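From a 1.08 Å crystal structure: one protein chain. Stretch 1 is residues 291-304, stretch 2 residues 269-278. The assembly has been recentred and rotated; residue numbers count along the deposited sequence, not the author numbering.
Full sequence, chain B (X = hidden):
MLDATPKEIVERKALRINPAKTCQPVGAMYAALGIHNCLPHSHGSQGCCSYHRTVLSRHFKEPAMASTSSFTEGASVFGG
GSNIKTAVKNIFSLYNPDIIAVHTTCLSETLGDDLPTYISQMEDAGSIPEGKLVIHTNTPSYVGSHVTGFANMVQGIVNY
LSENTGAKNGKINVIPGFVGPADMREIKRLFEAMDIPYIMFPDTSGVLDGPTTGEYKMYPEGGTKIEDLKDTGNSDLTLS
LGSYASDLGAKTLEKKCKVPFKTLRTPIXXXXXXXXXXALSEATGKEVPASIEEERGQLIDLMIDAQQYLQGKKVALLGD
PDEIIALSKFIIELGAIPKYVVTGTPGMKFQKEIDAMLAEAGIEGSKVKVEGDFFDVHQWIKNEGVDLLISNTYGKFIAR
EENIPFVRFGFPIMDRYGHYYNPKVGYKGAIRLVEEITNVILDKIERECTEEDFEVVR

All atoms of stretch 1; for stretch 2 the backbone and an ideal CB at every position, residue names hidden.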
# COMPACT_ATOMS: atom_id res chain seq x y z
N SER B 291 19.94 -12.49 15.33
CA SER B 291 19.03 -11.46 14.79
C SER B 291 18.80 -11.60 13.30
O SER B 291 17.67 -11.50 12.82
CB SER B 291 19.56 -10.06 15.12
OG SER B 291 20.80 -9.82 14.49
N ILE B 292 19.89 -11.86 12.57
CA ILE B 292 19.79 -12.08 11.12
C ILE B 292 19.04 -13.37 10.80
O ILE B 292 18.18 -13.41 9.92
CB ILE B 292 21.16 -12.05 10.45
CG1 ILE B 292 21.75 -10.64 10.52
CG2 ILE B 292 21.09 -12.56 9.01
CD1 ILE B 292 23.14 -10.49 9.96
N GLU B 293 19.34 -14.41 11.54
CA GLU B 293 18.61 -15.66 11.38
C GLU B 293 17.12 -15.50 11.65
O GLU B 293 16.29 -16.08 10.94
CB GLU B 293 19.25 -16.78 12.21
CG GLU B 293 18.58 -18.11 11.93
CD GLU B 293 19.35 -19.31 12.34
OE1 GLU B 293 18.70 -20.38 12.40
OE2 GLU B 293 20.58 -19.21 12.57
N GLU B 294 16.77 -14.72 12.68
CA GLU B 294 15.34 -14.47 12.95
C GLU B 294 14.68 -13.79 11.75
O GLU B 294 13.57 -14.15 11.36
CB GLU B 294 15.15 -13.63 14.22
CG GLU B 294 13.70 -13.48 14.59
CD GLU B 294 13.40 -12.45 15.65
OE1 GLU B 294 13.96 -11.34 15.60
OE2 GLU B 294 12.53 -12.74 16.52
N GLU B 295 15.33 -12.75 11.21
CA GLU B 295 14.77 -12.03 10.05
C GLU B 295 14.52 -12.97 8.86
O GLU B 295 13.46 -12.92 8.22
CB GLU B 295 15.72 -10.93 9.59
CG GLU B 295 16.09 -9.87 10.55
CD GLU B 295 17.32 -9.00 10.19
OE1 GLU B 295 17.73 -8.93 9.02
OE2 GLU B 295 17.87 -8.31 11.15
N ARG B 296 15.49 -13.82 8.58
CA ARG B 296 15.32 -14.79 7.50
C ARG B 296 14.12 -15.67 7.78
O ARG B 296 13.29 -15.96 6.91
CB ARG B 296 16.57 -15.61 7.29
CG ARG B 296 16.45 -16.57 6.11
CD ARG B 296 17.69 -17.42 5.99
NE ARG B 296 17.70 -18.25 4.77
CZ ARG B 296 16.98 -19.36 4.55
NH1 ARG B 296 16.22 -19.90 5.52
NH2 ARG B 296 17.02 -19.96 3.38
N GLY B 297 14.02 -16.17 9.01
CA GLY B 297 12.92 -17.03 9.35
C GLY B 297 11.56 -16.36 9.34
O GLY B 297 10.56 -17.02 9.10
N GLN B 298 11.52 -15.06 9.63
CA GLN B 298 10.29 -14.30 9.48
C GLN B 298 9.93 -14.18 7.99
O GLN B 298 8.74 -14.26 7.63
CB GLN B 298 10.42 -12.91 10.09
CG GLN B 298 10.48 -12.93 11.62
CD GLN B 298 10.87 -11.58 12.17
OE1 GLN B 298 11.78 -10.91 11.65
NE2 GLN B 298 10.19 -11.16 13.20
N LEU B 299 10.92 -13.95 7.14
CA LEU B 299 10.64 -13.94 5.70
C LEU B 299 10.08 -15.28 5.24
O LEU B 299 9.05 -15.32 4.54
CB LEU B 299 11.94 -13.65 4.94
CG LEU B 299 11.83 -13.79 3.42
CD1 LEU B 299 10.76 -12.90 2.80
CD2 LEU B 299 13.19 -13.60 2.77
N ILE B 300 10.67 -16.39 5.65
CA ILE B 300 10.14 -17.70 5.28
C ILE B 300 8.73 -17.86 5.82
O ILE B 300 7.83 -18.36 5.13
CB ILE B 300 11.09 -18.83 5.76
CG1 ILE B 300 12.46 -18.74 5.09
CG2 ILE B 300 10.45 -20.19 5.53
CD1 ILE B 300 12.46 -18.80 3.59
N ASP B 301 8.53 -17.46 7.08
CA ASP B 301 7.19 -17.51 7.66
C ASP B 301 6.17 -16.79 6.81
O ASP B 301 5.05 -17.27 6.61
CB ASP B 301 7.23 -16.94 9.09
CG ASP B 301 5.99 -17.29 9.89
OD1 ASP B 301 5.94 -18.43 10.40
OD2 ASP B 301 5.10 -16.43 9.99
N LEU B 302 6.53 -15.59 6.34
CA LEU B 302 5.63 -14.77 5.53
C LEU B 302 5.39 -15.40 4.17
O LEU B 302 4.27 -15.38 3.67
CB LEU B 302 6.21 -13.38 5.43
CG LEU B 302 5.42 -12.38 4.60
CD1 LEU B 302 4.02 -12.18 5.11
CD2 LEU B 302 6.14 -11.06 4.57
N MET B 303 6.45 -15.91 3.54
CA MET B 303 6.28 -16.59 2.26
C MET B 303 5.33 -17.75 2.34
O MET B 303 4.52 -17.99 1.42
CB MET B 303 7.66 -17.05 1.74
CG MET B 303 8.58 -15.90 1.39
SD MET B 303 10.26 -16.39 0.99
CE MET B 303 10.02 -17.20 -0.59
N ILE B 304 5.38 -18.51 3.44
CA ILE B 304 4.49 -19.63 3.64
C ILE B 304 3.10 -19.13 4.03
O ILE B 304 2.09 -19.55 3.44
CB ILE B 304 5.04 -20.61 4.69
CG1 ILE B 304 6.35 -21.24 4.15
CG2 ILE B 304 4.03 -21.69 5.01
CD1 ILE B 304 7.08 -22.05 5.16
N UNK B 269 15.62 -11.03 -2.09
CA UNK B 269 15.02 -12.35 -1.94
C UNK B 269 15.83 -13.30 -1.10
O UNK B 269 16.78 -12.91 -0.41
CB UNK B 269 14.80 -12.98 -3.32
N UNK B 270 15.45 -14.58 -1.17
CA UNK B 270 16.03 -15.58 -0.26
C UNK B 270 17.44 -15.95 -0.68
O UNK B 270 18.40 -15.70 0.06
CB UNK B 270 15.16 -16.84 -0.21
N UNK B 271 17.61 -16.58 -1.84
CA UNK B 271 18.93 -17.05 -2.23
C UNK B 271 19.92 -15.93 -2.39
O UNK B 271 21.08 -16.08 -1.99
CB UNK B 271 18.84 -17.84 -3.54
N UNK B 272 19.50 -14.79 -2.93
CA UNK B 272 20.47 -13.72 -3.15
C UNK B 272 20.91 -13.09 -1.81
O UNK B 272 22.06 -12.73 -1.66
CB UNK B 272 19.87 -12.65 -4.07
N UNK B 273 20.01 -12.95 -0.85
CA UNK B 273 20.44 -12.49 0.47
C UNK B 273 21.29 -13.56 1.16
O UNK B 273 22.34 -13.24 1.73
CB UNK B 273 19.23 -12.13 1.33
N UNK B 274 20.86 -14.81 1.09
CA UNK B 274 21.64 -15.90 1.65
C UNK B 274 23.06 -15.89 1.10
O UNK B 274 24.03 -16.09 1.84
CB UNK B 274 20.97 -17.24 1.36
N UNK B 275 23.20 -15.70 -0.22
CA UNK B 275 24.54 -15.72 -0.84
C UNK B 275 25.42 -14.58 -0.33
O UNK B 275 26.65 -14.73 -0.16
CB UNK B 275 24.42 -15.63 -2.36
N UNK B 276 24.84 -13.42 -0.09
CA UNK B 276 25.54 -12.28 0.50
C UNK B 276 25.99 -12.59 1.92
O UNK B 276 27.15 -12.38 2.25
CB UNK B 276 24.64 -11.04 0.49
N UNK B 277 25.08 -13.07 2.77
CA UNK B 277 25.44 -13.39 4.15
C UNK B 277 26.52 -14.48 4.18
O UNK B 277 27.50 -14.40 4.94
CB UNK B 277 24.21 -13.84 4.93
N UNK B 278 26.39 -15.50 3.34
CA UNK B 278 27.42 -16.57 3.29
C UNK B 278 28.75 -16.05 2.83
O UNK B 278 29.80 -16.45 3.36
CB UNK B 278 26.98 -17.70 2.36

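The two helices run nearly antiparallel, at 170°, with axes 11.9 Å apart at their closest, so contact depends on side chains that span the gap.

Position 269 lies right before the helix with phi/psi of 90°/-167°. A positive phi strains most residues but costs glycine little, and nothing of stretch 1 lies within 5.5 Å of the ideal CB. The residue is Gly269, at the N-cap position.

At position 270 CA-to-CB points toward stretch 1. The ideal CB lies 4.8 Å from Leu299 CD2, 5.1 Å from Ile300 CD1 and 5.1 Å from Met303 SD, an apolar hollow bordered by the Arg296 side chain. Valine, isoleucine, leucine or perhaps methionine could suit it. Val270 is found, a knob among Arg296, Leu299, Ile300 and Met303. Its CG2 reaches Met303 SD at 3.5 Å, Leu299 CD2 at 3.8 Å and Ile300 CD1 at 4.2 Å, while CG1 lies 3.6 Å from Arg296 NH2.

Position 271 points away, and 272 is out of reach; stretch 1 constrains neither, and many helix-compatible residues would serve. They are Ser271, hydrogen-bonded elsewhere in the structure, and the compact Ala272.

Position 273 also lacks a partner in stretch 1, but one turn back the carbonyl of Gly269 is within range of a short side-chain donor, so serine or threonine would suit. Thr273 donates from OG1 to Gly269 O at 2.8 Å.

At position 274 CA-to-CB points sideways, yet the ideal CB is only 4.8 Å from Arg296 NE. A positive guanidinium so near calls for an acceptor: aspartate fits the short span, asparagine could accept without the charge, and glutamate might have to fold back. The residue is Asp274, whose end comes nearer and makes a salt bridge. Arg296 NE donates to Asp274 OD1 at 2.8 Å and Arg296 NH2 to Asp274 OD2 at 3.0 Å; a weak third bond runs from Arg296 NE to Asp274 OD2 at 3.4 Å. OD1 lies at the guanidinium edge, near its plane, where the N-H groups point.

Positions 275 and 276 are out of reach, leaving wide choice; they hold Glu275 and Phe276.

Position 277 points toward stretch 1, its ideal CB 5.3 Å from Ile292 CG2. An aliphatic chain longer than alanine suits this gap. Ile277 extends CD1 to within 4.3 Å of Ile292 CG2, a loose apolar contact.

Position 278 is out of reach of stretch 1, which leaves the choice wide; it holds Met278.

Stretch 2, residues 269-278: GVSATDEFIM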
# COMPACT_ATOMS: atom_id res chain seq x y z
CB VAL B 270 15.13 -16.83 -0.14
CG1 VAL B 270 15.75 -17.83 0.83
CG2 VAL B 270 13.71 -16.48 0.27
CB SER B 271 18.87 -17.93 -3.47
OG SER B 271 18.45 -17.20 -4.61
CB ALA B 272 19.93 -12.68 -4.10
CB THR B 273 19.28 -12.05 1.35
OG1 THR B 273 18.54 -11.02 0.66
CG2 THR B 273 19.77 -11.48 2.66
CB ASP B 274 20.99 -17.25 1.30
CG ASP B 274 19.76 -17.61 2.12
OD1 ASP B 274 19.39 -16.88 3.08
OD2 ASP B 274 19.15 -18.65 1.76
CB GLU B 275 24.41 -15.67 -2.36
CG GLU B 275 23.90 -16.99 -2.92
CD GLU B 275 23.11 -16.89 -4.23
OE1 GLU B 275 23.09 -15.83 -4.92
OE2 GLU B 275 22.46 -17.94 -4.56
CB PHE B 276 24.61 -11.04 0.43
CG PHE B 276 25.07 -9.87 1.22
CD1 PHE B 276 26.13 -9.10 0.80
CD2 PHE B 276 24.43 -9.52 2.39
CE1 PHE B 276 26.55 -7.99 1.54
CE2 PHE B 276 24.84 -8.42 3.13
CZ PHE B 276 25.92 -7.67 2.72
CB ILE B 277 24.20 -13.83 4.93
CG1 ILE B 277 23.19 -12.69 5.05
CG2 ILE B 277 24.55 -14.36 6.32
CD1 ILE B 277 23.68 -11.46 5.77
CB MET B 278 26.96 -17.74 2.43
CG MET B 278 25.78 -18.53 2.99
SD MET B 278 26.09 -19.30 4.56
CE MET B 278 25.99 -17.89 5.67
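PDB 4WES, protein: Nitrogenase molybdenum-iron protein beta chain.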